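Local coordinates for adenylyltransferase thiF (PDB 1ZUD), which catalyses the ATP-dependent adenylation of the C-terminal glycine carboxyl group of the sulfur carrier protein ThiS in thiamin biosynthesis, at residues W165-L173 with L234-C243. Numbering follows the deposited sequence. Where two conformers were deposited one is given.
Sequences WEQGCYRCL and LRRASGCPVC. With ZN (zinc ion), chain H.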
loop_
_atom_site.group_PDB
_atom_site.type_symbol
_atom_site.label_atom_id
_atom_site.label_comp_id
_atom_site.label_asym_id
_atom_site.label_seq_id
_atom_site.Cartn_x
_atom_site.Cartn_y
_atom_site.Cartn_z
ATOM N N TRP C 165 3.186 -17.365 -18.785
ATOM C CA TRP C 165 4.129 -17.701 -17.708
ATOM C C TRP C 165 5.612 -17.559 -18.077
ATOM O O TRP C 165 6.462 -18.357 -17.644
ATOM C CB TRP C 165 3.868 -19.149 -17.216
ATOM C CG TRP C 165 2.446 -19.500 -17.092
ATOM C CD1 TRP C 165 1.703 -20.253 -17.953
ATOM C CD2 TRP C 165 1.528 -19.008 -16.091
ATOM N NE1 TRP C 165 0.373 -20.251 -17.553
ATOM C CE2 TRP C 165 0.242 -19.498 -16.420
ATOM C CE3 TRP C 165 1.674 -18.198 -14.961
ATOM C CZ2 TRP C 165 -0.908 -19.206 -15.648
ATOM C CZ3 TRP C 165 0.523 -17.901 -14.184
ATOM C CH2 TRP C 165 -0.737 -18.407 -14.537
ATOM N N GLU C 166 5.916 -16.516 -18.821
ATOM C CA GLU C 166 7.268 -16.220 -19.262
ATOM C C GLU C 166 8.285 -16.170 -18.097
ATOM O O GLU C 166 9.471 -16.557 -18.238
ATOM C CB GLU C 166 7.249 -14.873 -20.000
ATOM C CG GLU C 166 6.431 -14.879 -21.294
ATOM C CD GLU C 166 6.294 -13.493 -21.939
ATOM O OE1 GLU C 166 7.284 -12.724 -21.943
ATOM O OE2 GLU C 166 5.200 -13.177 -22.457
ATOM N N GLN C 167 7.836 -15.693 -16.935
ATOM C CA GLN C 167 8.730 -15.602 -15.784
ATOM C C GLN C 167 8.511 -16.682 -14.765
ATOM O O GLN C 167 8.927 -16.524 -13.598
ATOM C CB GLN C 167 8.616 -14.223 -15.064
ATOM C CG GLN C 167 9.504 -13.144 -15.688
ATOM C CD GLN C 167 8.986 -12.666 -17.045
ATOM O OE1 GLN C 167 7.822 -12.279 -17.185
ATOM N NE2 GLN C 167 9.852 -12.692 -18.047
ATOM N N GLY C 168 7.821 -17.753 -15.174
ATOM C CA GLY C 168 7.568 -18.851 -14.276
ATOM C C GLY C 168 6.289 -18.694 -13.447
ATOM O O GLY C 168 5.425 -17.877 -13.725
ATOM N N CYS C 169 6.204 -19.452 -12.380
ATOM C CA CYS C 169 4.983 -19.438 -11.583
ATOM C C CYS C 169 5.392 -19.397 -10.102
ATOM O O CYS C 169 6.606 -19.191 -9.758
ATOM C CB CYS C 169 4.157 -20.727 -11.935
ATOM S SG CYS C 169 4.883 -22.222 -11.266
ATOM N N TYR C 170 4.432 -19.603 -9.210
ATOM C CA TYR C 170 4.761 -19.479 -7.761
ATOM C C TYR C 170 5.735 -20.585 -7.342
ATOM O O TYR C 170 6.643 -20.388 -6.508
ATOM C CB TYR C 170 3.484 -19.596 -6.916
ATOM C CG TYR C 170 3.668 -19.386 -5.412
ATOM C CD1 TYR C 170 3.592 -18.110 -4.844
ATOM C CD2 TYR C 170 3.820 -20.476 -4.565
ATOM C CE1 TYR C 170 3.648 -17.931 -3.438
ATOM C CE2 TYR C 170 3.876 -20.316 -3.205
ATOM C CZ TYR C 170 3.785 -19.046 -2.644
ATOM O OH TYR C 170 3.819 -18.961 -1.281
ATOM N N ARG C 171 5.540 -21.754 -7.948
ATOM C CA ARG C 171 6.385 -22.916 -7.676
ATOM C C ARG C 171 7.804 -22.753 -8.253
ATOM O O ARG C 171 8.719 -23.407 -7.767
ATOM C CB ARG C 171 5.705 -24.197 -8.214
ATOM C CG ARG C 171 6.577 -25.467 -8.233
ATOM C CD ARG C 171 6.750 -26.099 -6.885
ATOM N NE ARG C 171 7.630 -27.275 -6.946
ATOM C CZ ARG C 171 8.932 -27.242 -7.246
ATOM N NH1 ARG C 171 9.573 -26.098 -7.538
ATOM N NH2 ARG C 171 9.622 -28.369 -7.225
ATOM N N CYS C 172 8.022 -21.885 -9.230
ATOM C CA CYS C 172 9.415 -21.680 -9.720
ATOM C C CYS C 172 10.239 -20.958 -8.658
ATOM O O CYS C 172 11.449 -21.157 -8.518
ATOM C CB CYS C 172 9.491 -20.820 -10.995
ATOM S SG CYS C 172 8.774 -21.566 -12.499
ATOM N N LEU C 173 9.571 -20.089 -7.905
ATOM C CA LEU C 173 10.232 -19.305 -6.865
ATOM C C LEU C 173 10.345 -20.043 -5.532
ATOM O O LEU C 173 11.358 -19.953 -4.846
ATOM C CB LEU C 173 9.427 -17.996 -6.657
ATOM C CG LEU C 173 9.855 -17.061 -5.527
ATOM C CD1 LEU C 173 11.310 -16.627 -5.783
ATOM C CD2 LEU C 173 8.911 -15.797 -5.498
ATOM N N LEU C 234 11.380 -12.046 -11.612
ATOM C CA LEU C 234 11.197 -13.463 -11.377
ATOM C C LEU C 234 11.914 -14.237 -12.529
ATOM O O LEU C 234 12.275 -13.637 -13.547
ATOM C CB LEU C 234 9.698 -13.817 -11.378
ATOM C CG LEU C 234 8.962 -13.295 -10.101
ATOM C CD1 LEU C 234 7.463 -13.454 -10.243
ATOM C CD2 LEU C 234 9.480 -14.092 -8.904
ATOM N N ARG C 235 12.111 -15.535 -12.363
ATOM C CA ARG C 235 12.763 -16.319 -13.446
ATOM C C ARG C 235 12.213 -17.733 -13.402
ATOM O O ARG C 235 12.201 -18.367 -12.349
ATOM C CB ARG C 235 14.287 -16.378 -13.223
ATOM C CG ARG C 235 15.070 -17.271 -14.224
ATOM C CD ARG C 235 15.494 -16.519 -15.511
ATOM N NE ARG C 235 16.147 -17.394 -16.509
ATOM C CZ ARG C 235 15.516 -18.100 -17.462
ATOM N NH1 ARG C 235 14.191 -18.059 -17.589
ATOM N NH2 ARG C 235 16.217 -18.865 -18.300
ATOM N N ARG C 236 11.752 -18.250 -14.527
ATOM C CA ARG C 236 11.227 -19.592 -14.478
ATOM C C ARG C 236 12.307 -20.622 -14.202
ATOM O O ARG C 236 13.499 -20.404 -14.456
ATOM C CB ARG C 236 10.403 -19.909 -15.740
ATOM C CG ARG C 236 11.127 -19.861 -17.020
ATOM C CD ARG C 236 10.224 -20.370 -18.154
ATOM N NE ARG C 236 11.035 -20.475 -19.361
ATOM C CZ ARG C 236 11.269 -19.482 -20.219
ATOM N NH1 ARG C 236 10.738 -18.267 -20.034
ATOM N NH2 ARG C 236 12.065 -19.707 -21.264
ATOM N N ALA C 237 11.889 -21.702 -13.558
ATOM C CA ALA C 237 12.807 -22.780 -13.231
ATOM C C ALA C 237 12.590 -23.867 -14.294
ATOM O O ALA C 237 11.468 -24.334 -14.507
ATOM C CB ALA C 237 12.513 -23.339 -11.843
ATOM N N SER C 238 13.677 -24.266 -14.945
ATOM C CA SER C 238 13.620 -25.302 -15.979
ATOM C C SER C 238 12.912 -26.549 -15.537
ATOM O O SER C 238 12.143 -27.134 -16.299
ATOM C CB SER C 238 15.034 -25.711 -16.418
ATOM O OG SER C 238 15.531 -24.810 -17.391
ATOM N N GLY C 239 13.208 -27.003 -14.335
ATOM C CA GLY C 239 12.558 -28.215 -13.885
ATOM C C GLY C 239 11.247 -27.973 -13.132
ATOM O O GLY C 239 10.781 -28.871 -12.424
ATOM N N CYS C 240 10.621 -26.803 -13.266
ATOM C CA CYS C 240 9.351 -26.600 -12.524
ATOM C C CYS C 240 8.296 -27.655 -12.878
ATOM O O CYS C 240 7.905 -27.790 -14.018
ATOM C CB CYS C 240 8.748 -25.200 -12.799
ATOM S SG CYS C 240 7.223 -24.953 -11.788
ATOM N N PRO C 241 7.802 -28.403 -11.886
ATOM C CA PRO C 241 6.784 -29.430 -12.183
ATOM C C PRO C 241 5.397 -28.898 -12.543
ATOM O O PRO C 241 4.546 -29.649 -12.965
ATOM C CB PRO C 241 6.746 -30.271 -10.918
ATOM C CG PRO C 241 7.131 -29.260 -9.835
ATOM C CD PRO C 241 8.227 -28.434 -10.474
ATOM N N VAL C 242 5.183 -27.595 -12.395
ATOM C CA VAL C 242 3.896 -26.993 -12.712
ATOM C C VAL C 242 3.873 -26.320 -14.074
ATOM O O VAL C 242 3.020 -26.607 -14.897
ATOM C CB VAL C 242 3.465 -25.904 -11.620
ATOM C CG1 VAL C 242 2.190 -25.156 -12.083
ATOM C CG2 VAL C 242 3.192 -26.571 -10.304
ATOM N N CYS C 243 4.802 -25.416 -14.343
ATOM C CA CYS C 243 4.762 -24.707 -15.616
ATOM C C CYS C 243 5.903 -25.201 -16.522
ATOM O O CYS C 243 6.102 -24.668 -17.602
ATOM C CB CYS C 243 4.928 -23.175 -15.403
ATOM S SG CYS C 243 6.613 -22.652 -14.856
HETATM ZN ZN ZN H . 6.857 -22.836 -12.458
HETATM O O HOH W 1 12.006 -16.544 -17.029
#
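Cys169 and Cys172 of 165-173 and Cys240 and Cys243 of 234-243 share a zinc ion, with Cys172 SG at 2.3 Å from the metal. Backbone amides point at two of these sulfurs. Cys172 SG accepts from Ala237 N across the contact at 3.3 Å, nearly straight at 169°, and from Cys169 N, at the N-cap of its own short helix; Cys240 SG is gripped by the amides of Val242 and Cys243. Such N-H...S bonds probably offset part of the negative charge on these two thiolates. The paired CxxC motifs form a Cys4 zinc site, here tying the short helix 170-173 to the loop after strand 228-233, beside the bound ThiS chain. Arg236 NH1 donates in its guanidinium plane to Glu166 O at 2.8 Å, bent to 138°. A water gives the same carbonyl a second donor and itself accepts from Arg236 N and Arg235 NH1. With CG anti to the backbone N (chi1 169°), Arg171 runs past Cys240 SG, and Pro241 CD sits over the centre of its guanidinium face, 3.5 Å from Arg171 CZ. Were this arginine an alanine, Pro241 would probably lose the flat group it packs on and Cys240 SG would be less shielded. Leu173 CD2 meets Leu234 CD2 at 3.9 Å.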